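Local coordinates for protein cytochrome c (Chlorobaculum tepidum, PDB 3A9F) that probably carries electrons to the photosynthetic P840 reaction centre, using a single heme c held in a small all-helical domain, at residues K32-R37 against I86-K91; L63-M68 against D79-I84. One frame throughout, in Å; residues are numbered along the deposited sequence. Where two conformers were deposited one is given.

Contact 1 of 2, residues K32-R37 against I86-K91; sequences KLVDVR and IWLHEK. With HEC (heme c), chain C.
With CG1 anti to the backbone N (chi1 173°), Val34 spreads its two methyls over two neighbouring residues of the facing helix, CG2 to Trp87 and CG1 to Leu88. The CB of Trp87 points toward 32-37, and chi1 of -170° with chi2 of 89° puts CE3 beside CG2 of Val34 at 3.9 Å; that methyl also lies 4.0 Å from CB of Trp87. The methyl comes in obliquely, and the two side chains run at about a right angle. CD2 of Leu88 reaches CG1 of Val34 at 4.2 Å and also sits in the plane of the indole at its edge, so the one methyl touches both valine and ring edge. One indole face carries CB of Lys91, 3.5 Å above the plane toward the rim. This pairing of the first and last helices of the domain, 27-37 and 78-91, is the hallmark of the class I cytochrome c fold. No hydrogen bond crosses it; the junction is apolar and buries 119 Å², summed over both segments. CD1 of Leu88 extends to the heme methyl CMB at 3.8 Å, while the carbonyl O of Arg37 lies 3.4 Å from CMC. Phe27 and Ala30 also touch the indole.

Contact 2 of 2, residues L63-M68 against D79-I84; sequences LIVKRM and DDAKTI. With HEC (heme c), chain C.
Val65 and Ala81 meet where the two helices come nearest, their CA atoms 6.2 Å apart. Both CB atoms point across the gap, and CG1 of Val65 approaches Ala81 at two atoms, 3.8 Å from its CB and equally far from its carbonyl O, so one methyl rests on side chain and backbone together. The other methyl, CG2, is turned along helix 79-84 to Ile84, whose own CG2 receives it at 4.1 Å, the two side chains slanting past one another. Lys66 flanks the alanine: the bend at chi2 (-61°) brings its CD to 4.0 Å from CB of Ala81, and a second bend at chi3 directs the ammonium end. Its NZ leaves the apolar patch for Gln69 OE1 and Asp78 OD1, a hydrogen bond and a salt bridge respectively. The short helical segments run nearly antiparallel, at 148° with axes 9.8 Å apart, and CB of Ala81 is met by both CG1 of Val65 and CD of Lys66. The helix before the C-terminal one packs on it, as in class I cytochromes c; in this protein Met68 lies within that helix, 61-70. Met68 SD binds the heme iron at 2.3 Å, with His42 NE2 as the other protein ligand. CG of Met68 stands anti to the carbonyl carbon; chi2 (-67°) then places SD, the atom on the iron, and chi3 places CE. Separately, CB of Met68 lies 3.8 Å from the ring carbon C4B. At the heme rim, CG2 of Ile84 touches CBB at 4.0 Å, so the methyl that meets Val65 also packs on the porphyrin substituent. Ile64, on the methionine helix, turns CG1 toward heme methyl CMA and its side chain also touches Phe51 and Tyr55 of helix 48-56.

In the fold
Helix 78-91 is common to both contacts: its first half (79-84) meets the methionine helix 61-70 in contact 2, its second half (86-91) meets helix 27-37 in contact 1. Their centres are about 9 Å apart, each about 5 Å from the centre of the chain. In sequence, the first and last helices pair across a length of chain that contains both segments of contact 2. The two are joined directly by the salt bridge from Arg37 NE to Asp80 OD2 (2.9 Å) and by Arg37 CB against Ile84 CD1 (3.6 Å). Helix 78-91 lines one heme edge through Ile84 and Leu88, with Arg37 O at CMC and Met68 on the iron, building both contacts into the heme pocket of this electron-carrier domain.

Contact 1 of 2, residues K32-R37 against I86-K91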
loop_
_atom_site.group_PDB
_atom_site.type_symbol
_atom_site.label_atom_id
_atom_site.label_comp_id
_atom_site.label_asym_id
_atom_site.label_seq_id
_atom_site.Cartn_x
_atom_site.Cartn_y
_atom_site.Cartn_z
ATOM N N LYS A 32 3.808 -10.034 -0.725
ATOM C CA LYS A 32 4.423 -10.321 -2.015
ATOM C C LYS A 32 3.941 -9.335 -3.067
ATOM O O LYS A 32 4.745 -8.853 -3.874
ATOM C CB LYS A 32 4.136 -11.761 -2.432
ATOM C CG LYS A 32 4.870 -12.760 -1.571
ATOM C CD LYS A 32 4.568 -14.185 -1.980
ATOM C CE LYS A 32 5.280 -15.170 -1.036
ATOM N NZ LYS A 32 4.981 -16.574 -1.380
ATOM N N LEU A 33 2.651 -9.014 -3.052
ATOM C CA LEU A 33 2.106 -8.059 -4.011
ATOM C C LEU A 33 2.643 -6.637 -3.788
ATOM O O LEU A 33 2.950 -5.938 -4.745
ATOM C CB LEU A 33 0.586 -8.099 -3.965
ATOM C CG LEU A 33 -0.121 -7.337 -5.105
ATOM C CD1 LEU A 33 0.297 -7.811 -6.506
ATOM C CD2 LEU A 33 -1.624 -7.405 -4.897
ATOM N N VAL A 34 2.780 -6.229 -2.527
ATOM C CA VAL A 34 3.434 -4.954 -2.202
ATOM C C VAL A 34 4.850 -4.933 -2.762
ATOM O O VAL A 34 5.274 -3.946 -3.378
ATOM C CB VAL A 34 3.462 -4.703 -0.663
ATOM C CG1 VAL A 34 4.295 -3.470 -0.334
ATOM C CG2 VAL A 34 2.050 -4.566 -0.115
ATOM N N ASP A 35 5.573 -6.037 -2.572
ATOM C CA ASP A 35 6.957 -6.112 -3.040
ATOM C C ASP A 35 7.031 -5.953 -4.554
ATOM O O ASP A 35 7.897 -5.247 -5.067
ATOM C CB ASP A 35 7.595 -7.444 -2.632
ATOM C CG ASP A 35 7.935 -7.531 -1.146
ATOM O OD1 ASP A 35 7.816 -6.531 -0.398
ATOM O OD2 ASP A 35 8.319 -8.649 -0.726
ATOM N N VAL A 36 6.105 -6.591 -5.268
ATOM C CA VAL A 36 6.079 -6.494 -6.724
ATOM C C VAL A 36 5.682 -5.080 -7.190
ATOM O O VAL A 36 6.342 -4.513 -8.074
ATOM C CB VAL A 36 5.104 -7.548 -7.337
ATOM C CG1 VAL A 36 4.942 -7.352 -8.847
ATOM C CG2 VAL A 36 5.589 -8.952 -7.051
ATOM N N ARG A 37 4.621 -4.520 -6.616
ATOM C CA ARG A 37 4.066 -3.287 -7.164
ATOM C C ARG A 37 4.791 -2.028 -6.701
ATOM O O ARG A 37 4.794 -1.038 -7.418
ATOM C CB ARG A 37 2.578 -3.155 -6.837
ATOM C CG ARG A 37 1.696 -4.221 -7.490
ATOM C CD ARG A 37 1.793 -4.218 -9.002
ATOM N NE ARG A 37 0.782 -5.100 -9.584
ATOM C CZ ARG A 37 0.982 -5.880 -10.650
ATOM N NH1 ARG A 37 2.175 -5.949 -11.229
ATOM N NH2 ARG A 37 -0.018 -6.609 -11.140
ATOM N N ILE A 86 -4.268 -2.545 2.600
ATOM C CA ILE A 86 -4.472 -3.317 3.822
ATOM C C ILE A 86 -3.131 -3.728 4.427
ATOM O O ILE A 86 -2.906 -3.546 5.619
ATOM C CB ILE A 86 -5.344 -4.552 3.548
ATOM C CG1 ILE A 86 -6.792 -4.121 3.267
ATOM C CG2 ILE A 86 -5.276 -5.526 4.747
ATOM C CD1 ILE A 86 -7.632 -5.212 2.580
ATOM N N TRP A 87 -2.228 -4.264 3.612
ATOM C CA TRP A 87 -0.952 -4.725 4.157
ATOM C C TRP A 87 -0.140 -3.548 4.695
ATOM O O TRP A 87 0.407 -3.622 5.802
ATOM C CB TRP A 87 -0.133 -5.522 3.124
ATOM C CG TRP A 87 1.043 -6.180 3.770
ATOM C CD1 TRP A 87 1.066 -7.421 4.345
ATOM C CD2 TRP A 87 2.332 -5.612 3.987
ATOM N NE1 TRP A 87 2.301 -7.670 4.886
ATOM C CE2 TRP A 87 3.098 -6.575 4.686
ATOM C CE3 TRP A 87 2.928 -4.389 3.641
ATOM C CZ2 TRP A 87 4.433 -6.354 5.048
ATOM C CZ3 TRP A 87 4.252 -4.166 4.002
ATOM C CH2 TRP A 87 4.989 -5.146 4.704
ATOM N N LEU A 88 -0.044 -2.461 3.929
ATOM C CA LEU A 88 0.731 -1.319 4.416
ATOM C C LEU A 88 0.123 -0.759 5.706
ATOM O O LEU A 88 0.861 -0.421 6.649
ATOM C CB LEU A 88 0.804 -0.223 3.371
ATOM C CG LEU A 88 1.655 -0.546 2.152
ATOM C CD1 LEU A 88 1.376 0.500 1.066
ATOM C CD2 LEU A 88 3.150 -0.616 2.515
ATOM N N HIS A 89 -1.208 -0.676 5.759
ATOM C CA HIS A 89 -1.867 -0.130 6.937
ATOM C C HIS A 89 -1.612 -1.003 8.175
ATOM O O HIS A 89 -1.318 -0.485 9.263
ATOM C CB HIS A 89 -3.367 0.037 6.675
ATOM C CG HIS A 89 -4.120 0.545 7.857
ATOM N ND1 HIS A 89 -5.197 -0.124 8.388
ATOM C CD2 HIS A 89 -3.930 1.640 8.631
ATOM C CE1 HIS A 89 -5.647 0.544 9.437
ATOM N NE2 HIS A 89 -4.898 1.619 9.603
ATOM N N GLU A 90 -1.715 -2.324 8.022
ATOM C CA GLU A 90 -1.689 -3.222 9.188
ATOM C C GLU A 90 -0.320 -3.767 9.572
ATOM O O GLU A 90 -0.118 -4.142 10.733
ATOM C CB GLU A 90 -2.682 -4.370 8.999
ATOM C CG GLU A 90 -4.111 -3.851 8.827
ATOM C CD GLU A 90 -5.220 -4.865 9.072
ATOM O OE1 GLU A 90 -4.952 -5.987 9.554
ATOM O OE2 GLU A 90 -6.384 -4.517 8.779
ATOM N N LYS A 91 0.621 -3.788 8.625
ATOM C CA LYS A 91 1.886 -4.505 8.827
ATOM C C LYS A 91 3.173 -3.718 8.591
ATOM O O LYS A 91 4.219 -4.094 9.122
ATOM C CB LYS A 91 1.937 -5.758 7.945
ATOM C CG LYS A 91 0.843 -6.791 8.179
ATOM C CD LYS A 91 0.968 -7.450 9.541
ATOM C CE LYS A 91 -0.079 -8.528 9.676
ATOM N NZ LYS A 91 -0.114 -9.077 11.053
HETATM FE FE HEC C . 5.667 5.708 -5.501
HETATM C CHA HEC C . 6.817 8.767 -4.532
HETATM C CHB HEC C . 4.930 4.971 -2.220
HETATM C CHC HEC C . 4.559 2.628 -6.443
HETATM C CHD HEC C . 6.253 6.487 -8.764
HETATM N NA HEC C . 5.840 6.676 -3.741
HETATM C C1A HEC C . 6.334 7.953 -3.548
HETATM C C2A HEC C . 6.236 8.303 -2.147
HETATM C C3A HEC C . 5.687 7.247 -1.516
HETATM C C4A HEC C . 5.461 6.211 -2.491
HETATM C CMA HEC C . 5.369 7.068 -0.020
HETATM C CAA HEC C . 6.659 9.659 -1.555
HETATM C CBA HEC C . 5.483 10.628 -1.643
HETATM C CGA HEC C . 5.772 11.917 -0.927
HETATM O O1A HEC C . 6.925 12.399 -0.965
HETATM O O2A HEC C . 4.836 12.462 -0.316
HETATM N NB HEC C . 4.950 4.070 -4.515
HETATM C C1B HEC C . 4.651 4.012 -3.165
HETATM C C2B HEC C . 3.945 2.779 -2.906
HETATM C C3B HEC C . 3.832 2.139 -4.082
HETATM C C4B HEC C . 4.455 2.928 -5.105
HETATM C CMB HEC C . 3.423 2.403 -1.503
HETATM C CAB HEC C . 3.120 0.836 -4.457
HETATM C CBB HEC C . 1.592 1.058 -4.310
HETATM N NC HEC C . 5.465 4.740 -7.274
HETATM C C1C HEC C . 5.016 3.448 -7.444
HETATM C C2C HEC C . 5.091 3.112 -8.839
HETATM C C3C HEC C . 5.601 4.183 -9.492
HETATM C C4C HEC C . 5.797 5.224 -8.518
HETATM C CMC HEC C . 4.764 1.723 -9.395
HETATM C CAC HEC C . 5.924 4.376 -10.991
HETATM C CBC HEC C . 4.724 4.087 -11.927
HETATM N ND HEC C . 6.412 7.356 -6.476
HETATM C C1D HEC C . 6.528 7.472 -7.852
HETATM C C2D HEC C . 7.017 8.786 -8.191
HETATM C C3D HEC C . 7.196 9.480 -6.895
HETATM C C4D HEC C . 6.801 8.545 -5.878
HETATM C CMD HEC C . 7.255 9.280 -9.606
HETATM C CAD HEC C . 7.701 10.912 -6.709
HETATM C CBD HEC C . 6.577 11.915 -6.942
HETATM C CGD HEC C . 5.610 11.842 -5.798
HETATM O O1D HEC C . 6.004 12.150 -4.647
HETATM O O2D HEC C . 4.449 11.438 -6.049
#

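Contact 2 of 2, residues L63-M68 against D79-I84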
loop_
_atom_site.group_PDB
_atom_site.type_symbol
_atom_site.label_atom_id
_atom_site.label_comp_id
_atom_site.label_asym_id
_atom_site.label_seq_id
_atom_site.Cartn_x
_atom_site.Cartn_y
_atom_site.Cartn_z
ATOM N N LEU A 63 -4.938 7.025 0.202
ATOM C CA LEU A 63 -4.617 8.223 -0.559
ATOM C C LEU A 63 -3.351 8.037 -1.388
ATOM O O LEU A 63 -3.351 8.269 -2.604
ATOM C CB LEU A 63 -4.468 9.432 0.379
ATOM C CG LEU A 63 -4.150 10.772 -0.288
ATOM C CD1 LEU A 63 -5.372 11.291 -1.034
ATOM C CD2 LEU A 63 -3.693 11.792 0.748
ATOM N N ILE A 64 -2.273 7.618 -0.738
ATOM C CA ILE A 64 -1.010 7.529 -1.456
ATOM C C ILE A 64 -0.990 6.328 -2.424
ATOM O O ILE A 64 -0.437 6.433 -3.533
ATOM C CB ILE A 64 0.230 7.598 -0.515
ATOM C CG1 ILE A 64 1.518 7.841 -1.314
ATOM C CG2 ILE A 64 0.373 6.363 0.359
ATOM C CD1 ILE A 64 1.547 9.128 -2.122
ATOM N N VAL A 65 -1.608 5.204 -2.046
ATOM C CA VAL A 65 -1.626 4.030 -2.935
ATOM C C VAL A 65 -2.385 4.368 -4.214
ATOM O O VAL A 65 -1.933 4.019 -5.320
ATOM C CB VAL A 65 -2.210 2.813 -2.216
ATOM C CG1 VAL A 65 -2.433 1.656 -3.178
ATOM C CG2 VAL A 65 -1.275 2.387 -1.065
ATOM N N LYS A 66 -3.514 5.072 -4.070
ATOM C CA LYS A 66 -4.304 5.459 -5.234
ATOM C C LYS A 66 -3.571 6.489 -6.112
ATOM O O LYS A 66 -3.695 6.457 -7.345
ATOM C CB LYS A 66 -5.708 5.936 -4.822
ATOM C CG LYS A 66 -6.583 4.849 -4.147
ATOM C CD LYS A 66 -6.909 3.603 -4.992
ATOM C CE LYS A 66 -7.992 3.871 -6.025
ATOM N NZ LYS A 66 -8.367 2.627 -6.775
ATOM N N ARG A 67 -2.787 7.378 -5.496
ATOM C CA ARG A 67 -1.963 8.303 -6.268
ATOM C C ARG A 67 -0.960 7.532 -7.117
ATOM O O ARG A 67 -0.827 7.780 -8.320
ATOM C CB ARG A 67 -1.238 9.277 -5.351
ATOM C CG ARG A 67 -0.526 10.368 -6.093
ATOM C CD ARG A 67 -0.057 11.416 -5.121
ATOM N NE ARG A 67 -1.167 12.067 -4.431
ATOM C CZ ARG A 67 -1.038 12.812 -3.339
ATOM N NH1 ARG A 67 0.155 12.998 -2.795
ATOM N NH2 ARG A 67 -2.102 13.369 -2.784
ATOM N N MET A 68 -0.264 6.581 -6.500
ATOM C CA MET A 68 0.683 5.758 -7.249
ATOM C C MET A 68 -0.007 4.971 -8.362
ATOM O O MET A 68 0.495 4.899 -9.491
ATOM C CB MET A 68 1.447 4.835 -6.298
ATOM C CG MET A 68 2.212 5.589 -5.223
ATOM S SD MET A 68 3.581 6.554 -5.950
ATOM C CE MET A 68 3.288 8.076 -5.044
ATOM N N ASP A 79 -8.010 -3.935 -7.442
ATOM C CA ASP A 79 -7.835 -4.989 -6.442
ATOM C C ASP A 79 -6.444 -4.979 -5.821
ATOM O O ASP A 79 -6.297 -5.173 -4.612
ATOM C CB ASP A 79 -8.138 -6.356 -7.024
ATOM C CG ASP A 79 -9.598 -6.598 -7.179
ATOM O OD1 ASP A 79 -10.362 -6.182 -6.292
ATOM O OD2 ASP A 79 -9.976 -7.232 -8.184
ATOM N N ASP A 80 -5.418 -4.732 -6.631
ATOM C CA ASP A 80 -4.069 -4.619 -6.085
ATOM C C ASP A 80 -4.044 -3.497 -5.043
ATOM O O ASP A 80 -3.433 -3.633 -3.983
ATOM C CB ASP A 80 -3.045 -4.223 -7.161
ATOM C CG ASP A 80 -2.751 -5.284 -8.200
ATOM O OD1 ASP A 80 -3.068 -6.461 -7.994
ATOM O OD2 ASP A 80 -2.131 -4.898 -9.247
ATOM N N ALA A 81 -4.678 -2.362 -5.357
ATOM C CA ALA A 81 -4.640 -1.219 -4.457
ATOM C C ALA A 81 -5.301 -1.557 -3.133
ATOM O O ALA A 81 -4.822 -1.126 -2.086
ATOM C CB ALA A 81 -5.302 -0.016 -5.095
ATOM N N LYS A 82 -6.386 -2.338 -3.167
ATOM C CA LYS A 82 -7.043 -2.740 -1.918
ATOM C C LYS A 82 -6.116 -3.608 -1.070
ATOM O O LYS A 82 -5.932 -3.365 0.132
ATOM C CB LYS A 82 -8.335 -3.505 -2.217
ATOM C CG LYS A 82 -9.454 -2.654 -2.802
ATOM C CD LYS A 82 -10.583 -3.576 -3.244
ATOM C CE LYS A 82 -11.829 -2.885 -3.715
ATOM N NZ LYS A 82 -12.824 -3.914 -4.117
ATOM N N THR A 83 -5.512 -4.616 -1.698
ATOM C CA THR A 83 -4.614 -5.539 -0.988
ATOM C C THR A 83 -3.407 -4.817 -0.410
ATOM O O THR A 83 -3.024 -5.037 0.738
ATOM C CB THR A 83 -4.193 -6.642 -1.956
ATOM O OG1 THR A 83 -5.361 -7.382 -2.334
ATOM C CG2 THR A 83 -3.151 -7.579 -1.347
ATOM N N ILE A 84 -2.802 -3.967 -1.227
ATOM C CA ILE A 84 -1.608 -3.246 -0.837
ATOM C C ILE A 84 -1.911 -2.301 0.314
ATOM O O ILE A 84 -1.147 -2.235 1.276
ATOM C CB ILE A 84 -1.025 -2.490 -2.058
ATOM C CG1 ILE A 84 -0.431 -3.499 -3.041
ATOM C CG2 ILE A 84 0.024 -1.437 -1.608
ATOM C CD1 ILE A 84 -0.136 -2.920 -4.428
HETATM FE FE HEC C . 5.667 5.708 -5.501
HETATM C CHA HEC C . 6.817 8.767 -4.532
HETATM C CHB HEC C . 4.930 4.971 -2.220
HETATM C CHC HEC C . 4.559 2.628 -6.443
HETATM C CHD HEC C . 6.253 6.487 -8.764
HETATM N NA HEC C . 5.840 6.676 -3.741
HETATM C C1A HEC C . 6.334 7.953 -3.548
HETATM C C2A HEC C . 6.236 8.303 -2.147
HETATM C C3A HEC C . 5.687 7.247 -1.516
HETATM C C4A HEC C . 5.461 6.211 -2.491
HETATM C CMA HEC C . 5.369 7.068 -0.020
HETATM C CAA HEC C . 6.659 9.659 -1.555
HETATM C CBA HEC C . 5.483 10.628 -1.643
HETATM C CGA HEC C . 5.772 11.917 -0.927
HETATM O O1A HEC C . 6.925 12.399 -0.965
HETATM O O2A HEC C . 4.836 12.462 -0.316
HETATM N NB HEC C . 4.950 4.070 -4.515
HETATM C C1B HEC C . 4.651 4.012 -3.165
HETATM C C2B HEC C . 3.945 2.779 -2.906
HETATM C C3B HEC C . 3.832 2.139 -4.082
HETATM C C4B HEC C . 4.455 2.928 -5.105
HETATM C CMB HEC C . 3.423 2.403 -1.503
HETATM C CAB HEC C . 3.120 0.836 -4.457
HETATM C CBB HEC C . 1.592 1.058 -4.310
HETATM N NC HEC C . 5.465 4.740 -7.274
HETATM C C1C HEC C . 5.016 3.448 -7.444
HETATM C C2C HEC C . 5.091 3.112 -8.839
HETATM C C3C HEC C . 5.601 4.183 -9.492
HETATM C C4C HEC C . 5.797 5.224 -8.518
HETATM C CMC HEC C . 4.764 1.723 -9.395
HETATM C CAC HEC C . 5.924 4.376 -10.991
HETATM C CBC HEC C . 4.724 4.087 -11.927
HETATM N ND HEC C . 6.412 7.356 -6.476
HETATM C C1D HEC C . 6.528 7.472 -7.852
HETATM C C2D HEC C . 7.017 8.786 -8.191
HETATM C C3D HEC C . 7.196 9.480 -6.895
HETATM C C4D HEC C . 6.801 8.545 -5.878
HETATM C CMD HEC C . 7.255 9.280 -9.606
HETATM C CAD HEC C . 7.701 10.912 -6.709
HETATM C CBD HEC C . 6.577 11.915 -6.942
HETATM C CGD HEC C . 5.610 11.842 -5.798
HETATM O O1D HEC C . 6.004 12.150 -4.647
HETATM O O2D HEC C . 4.449 11.438 -6.049
#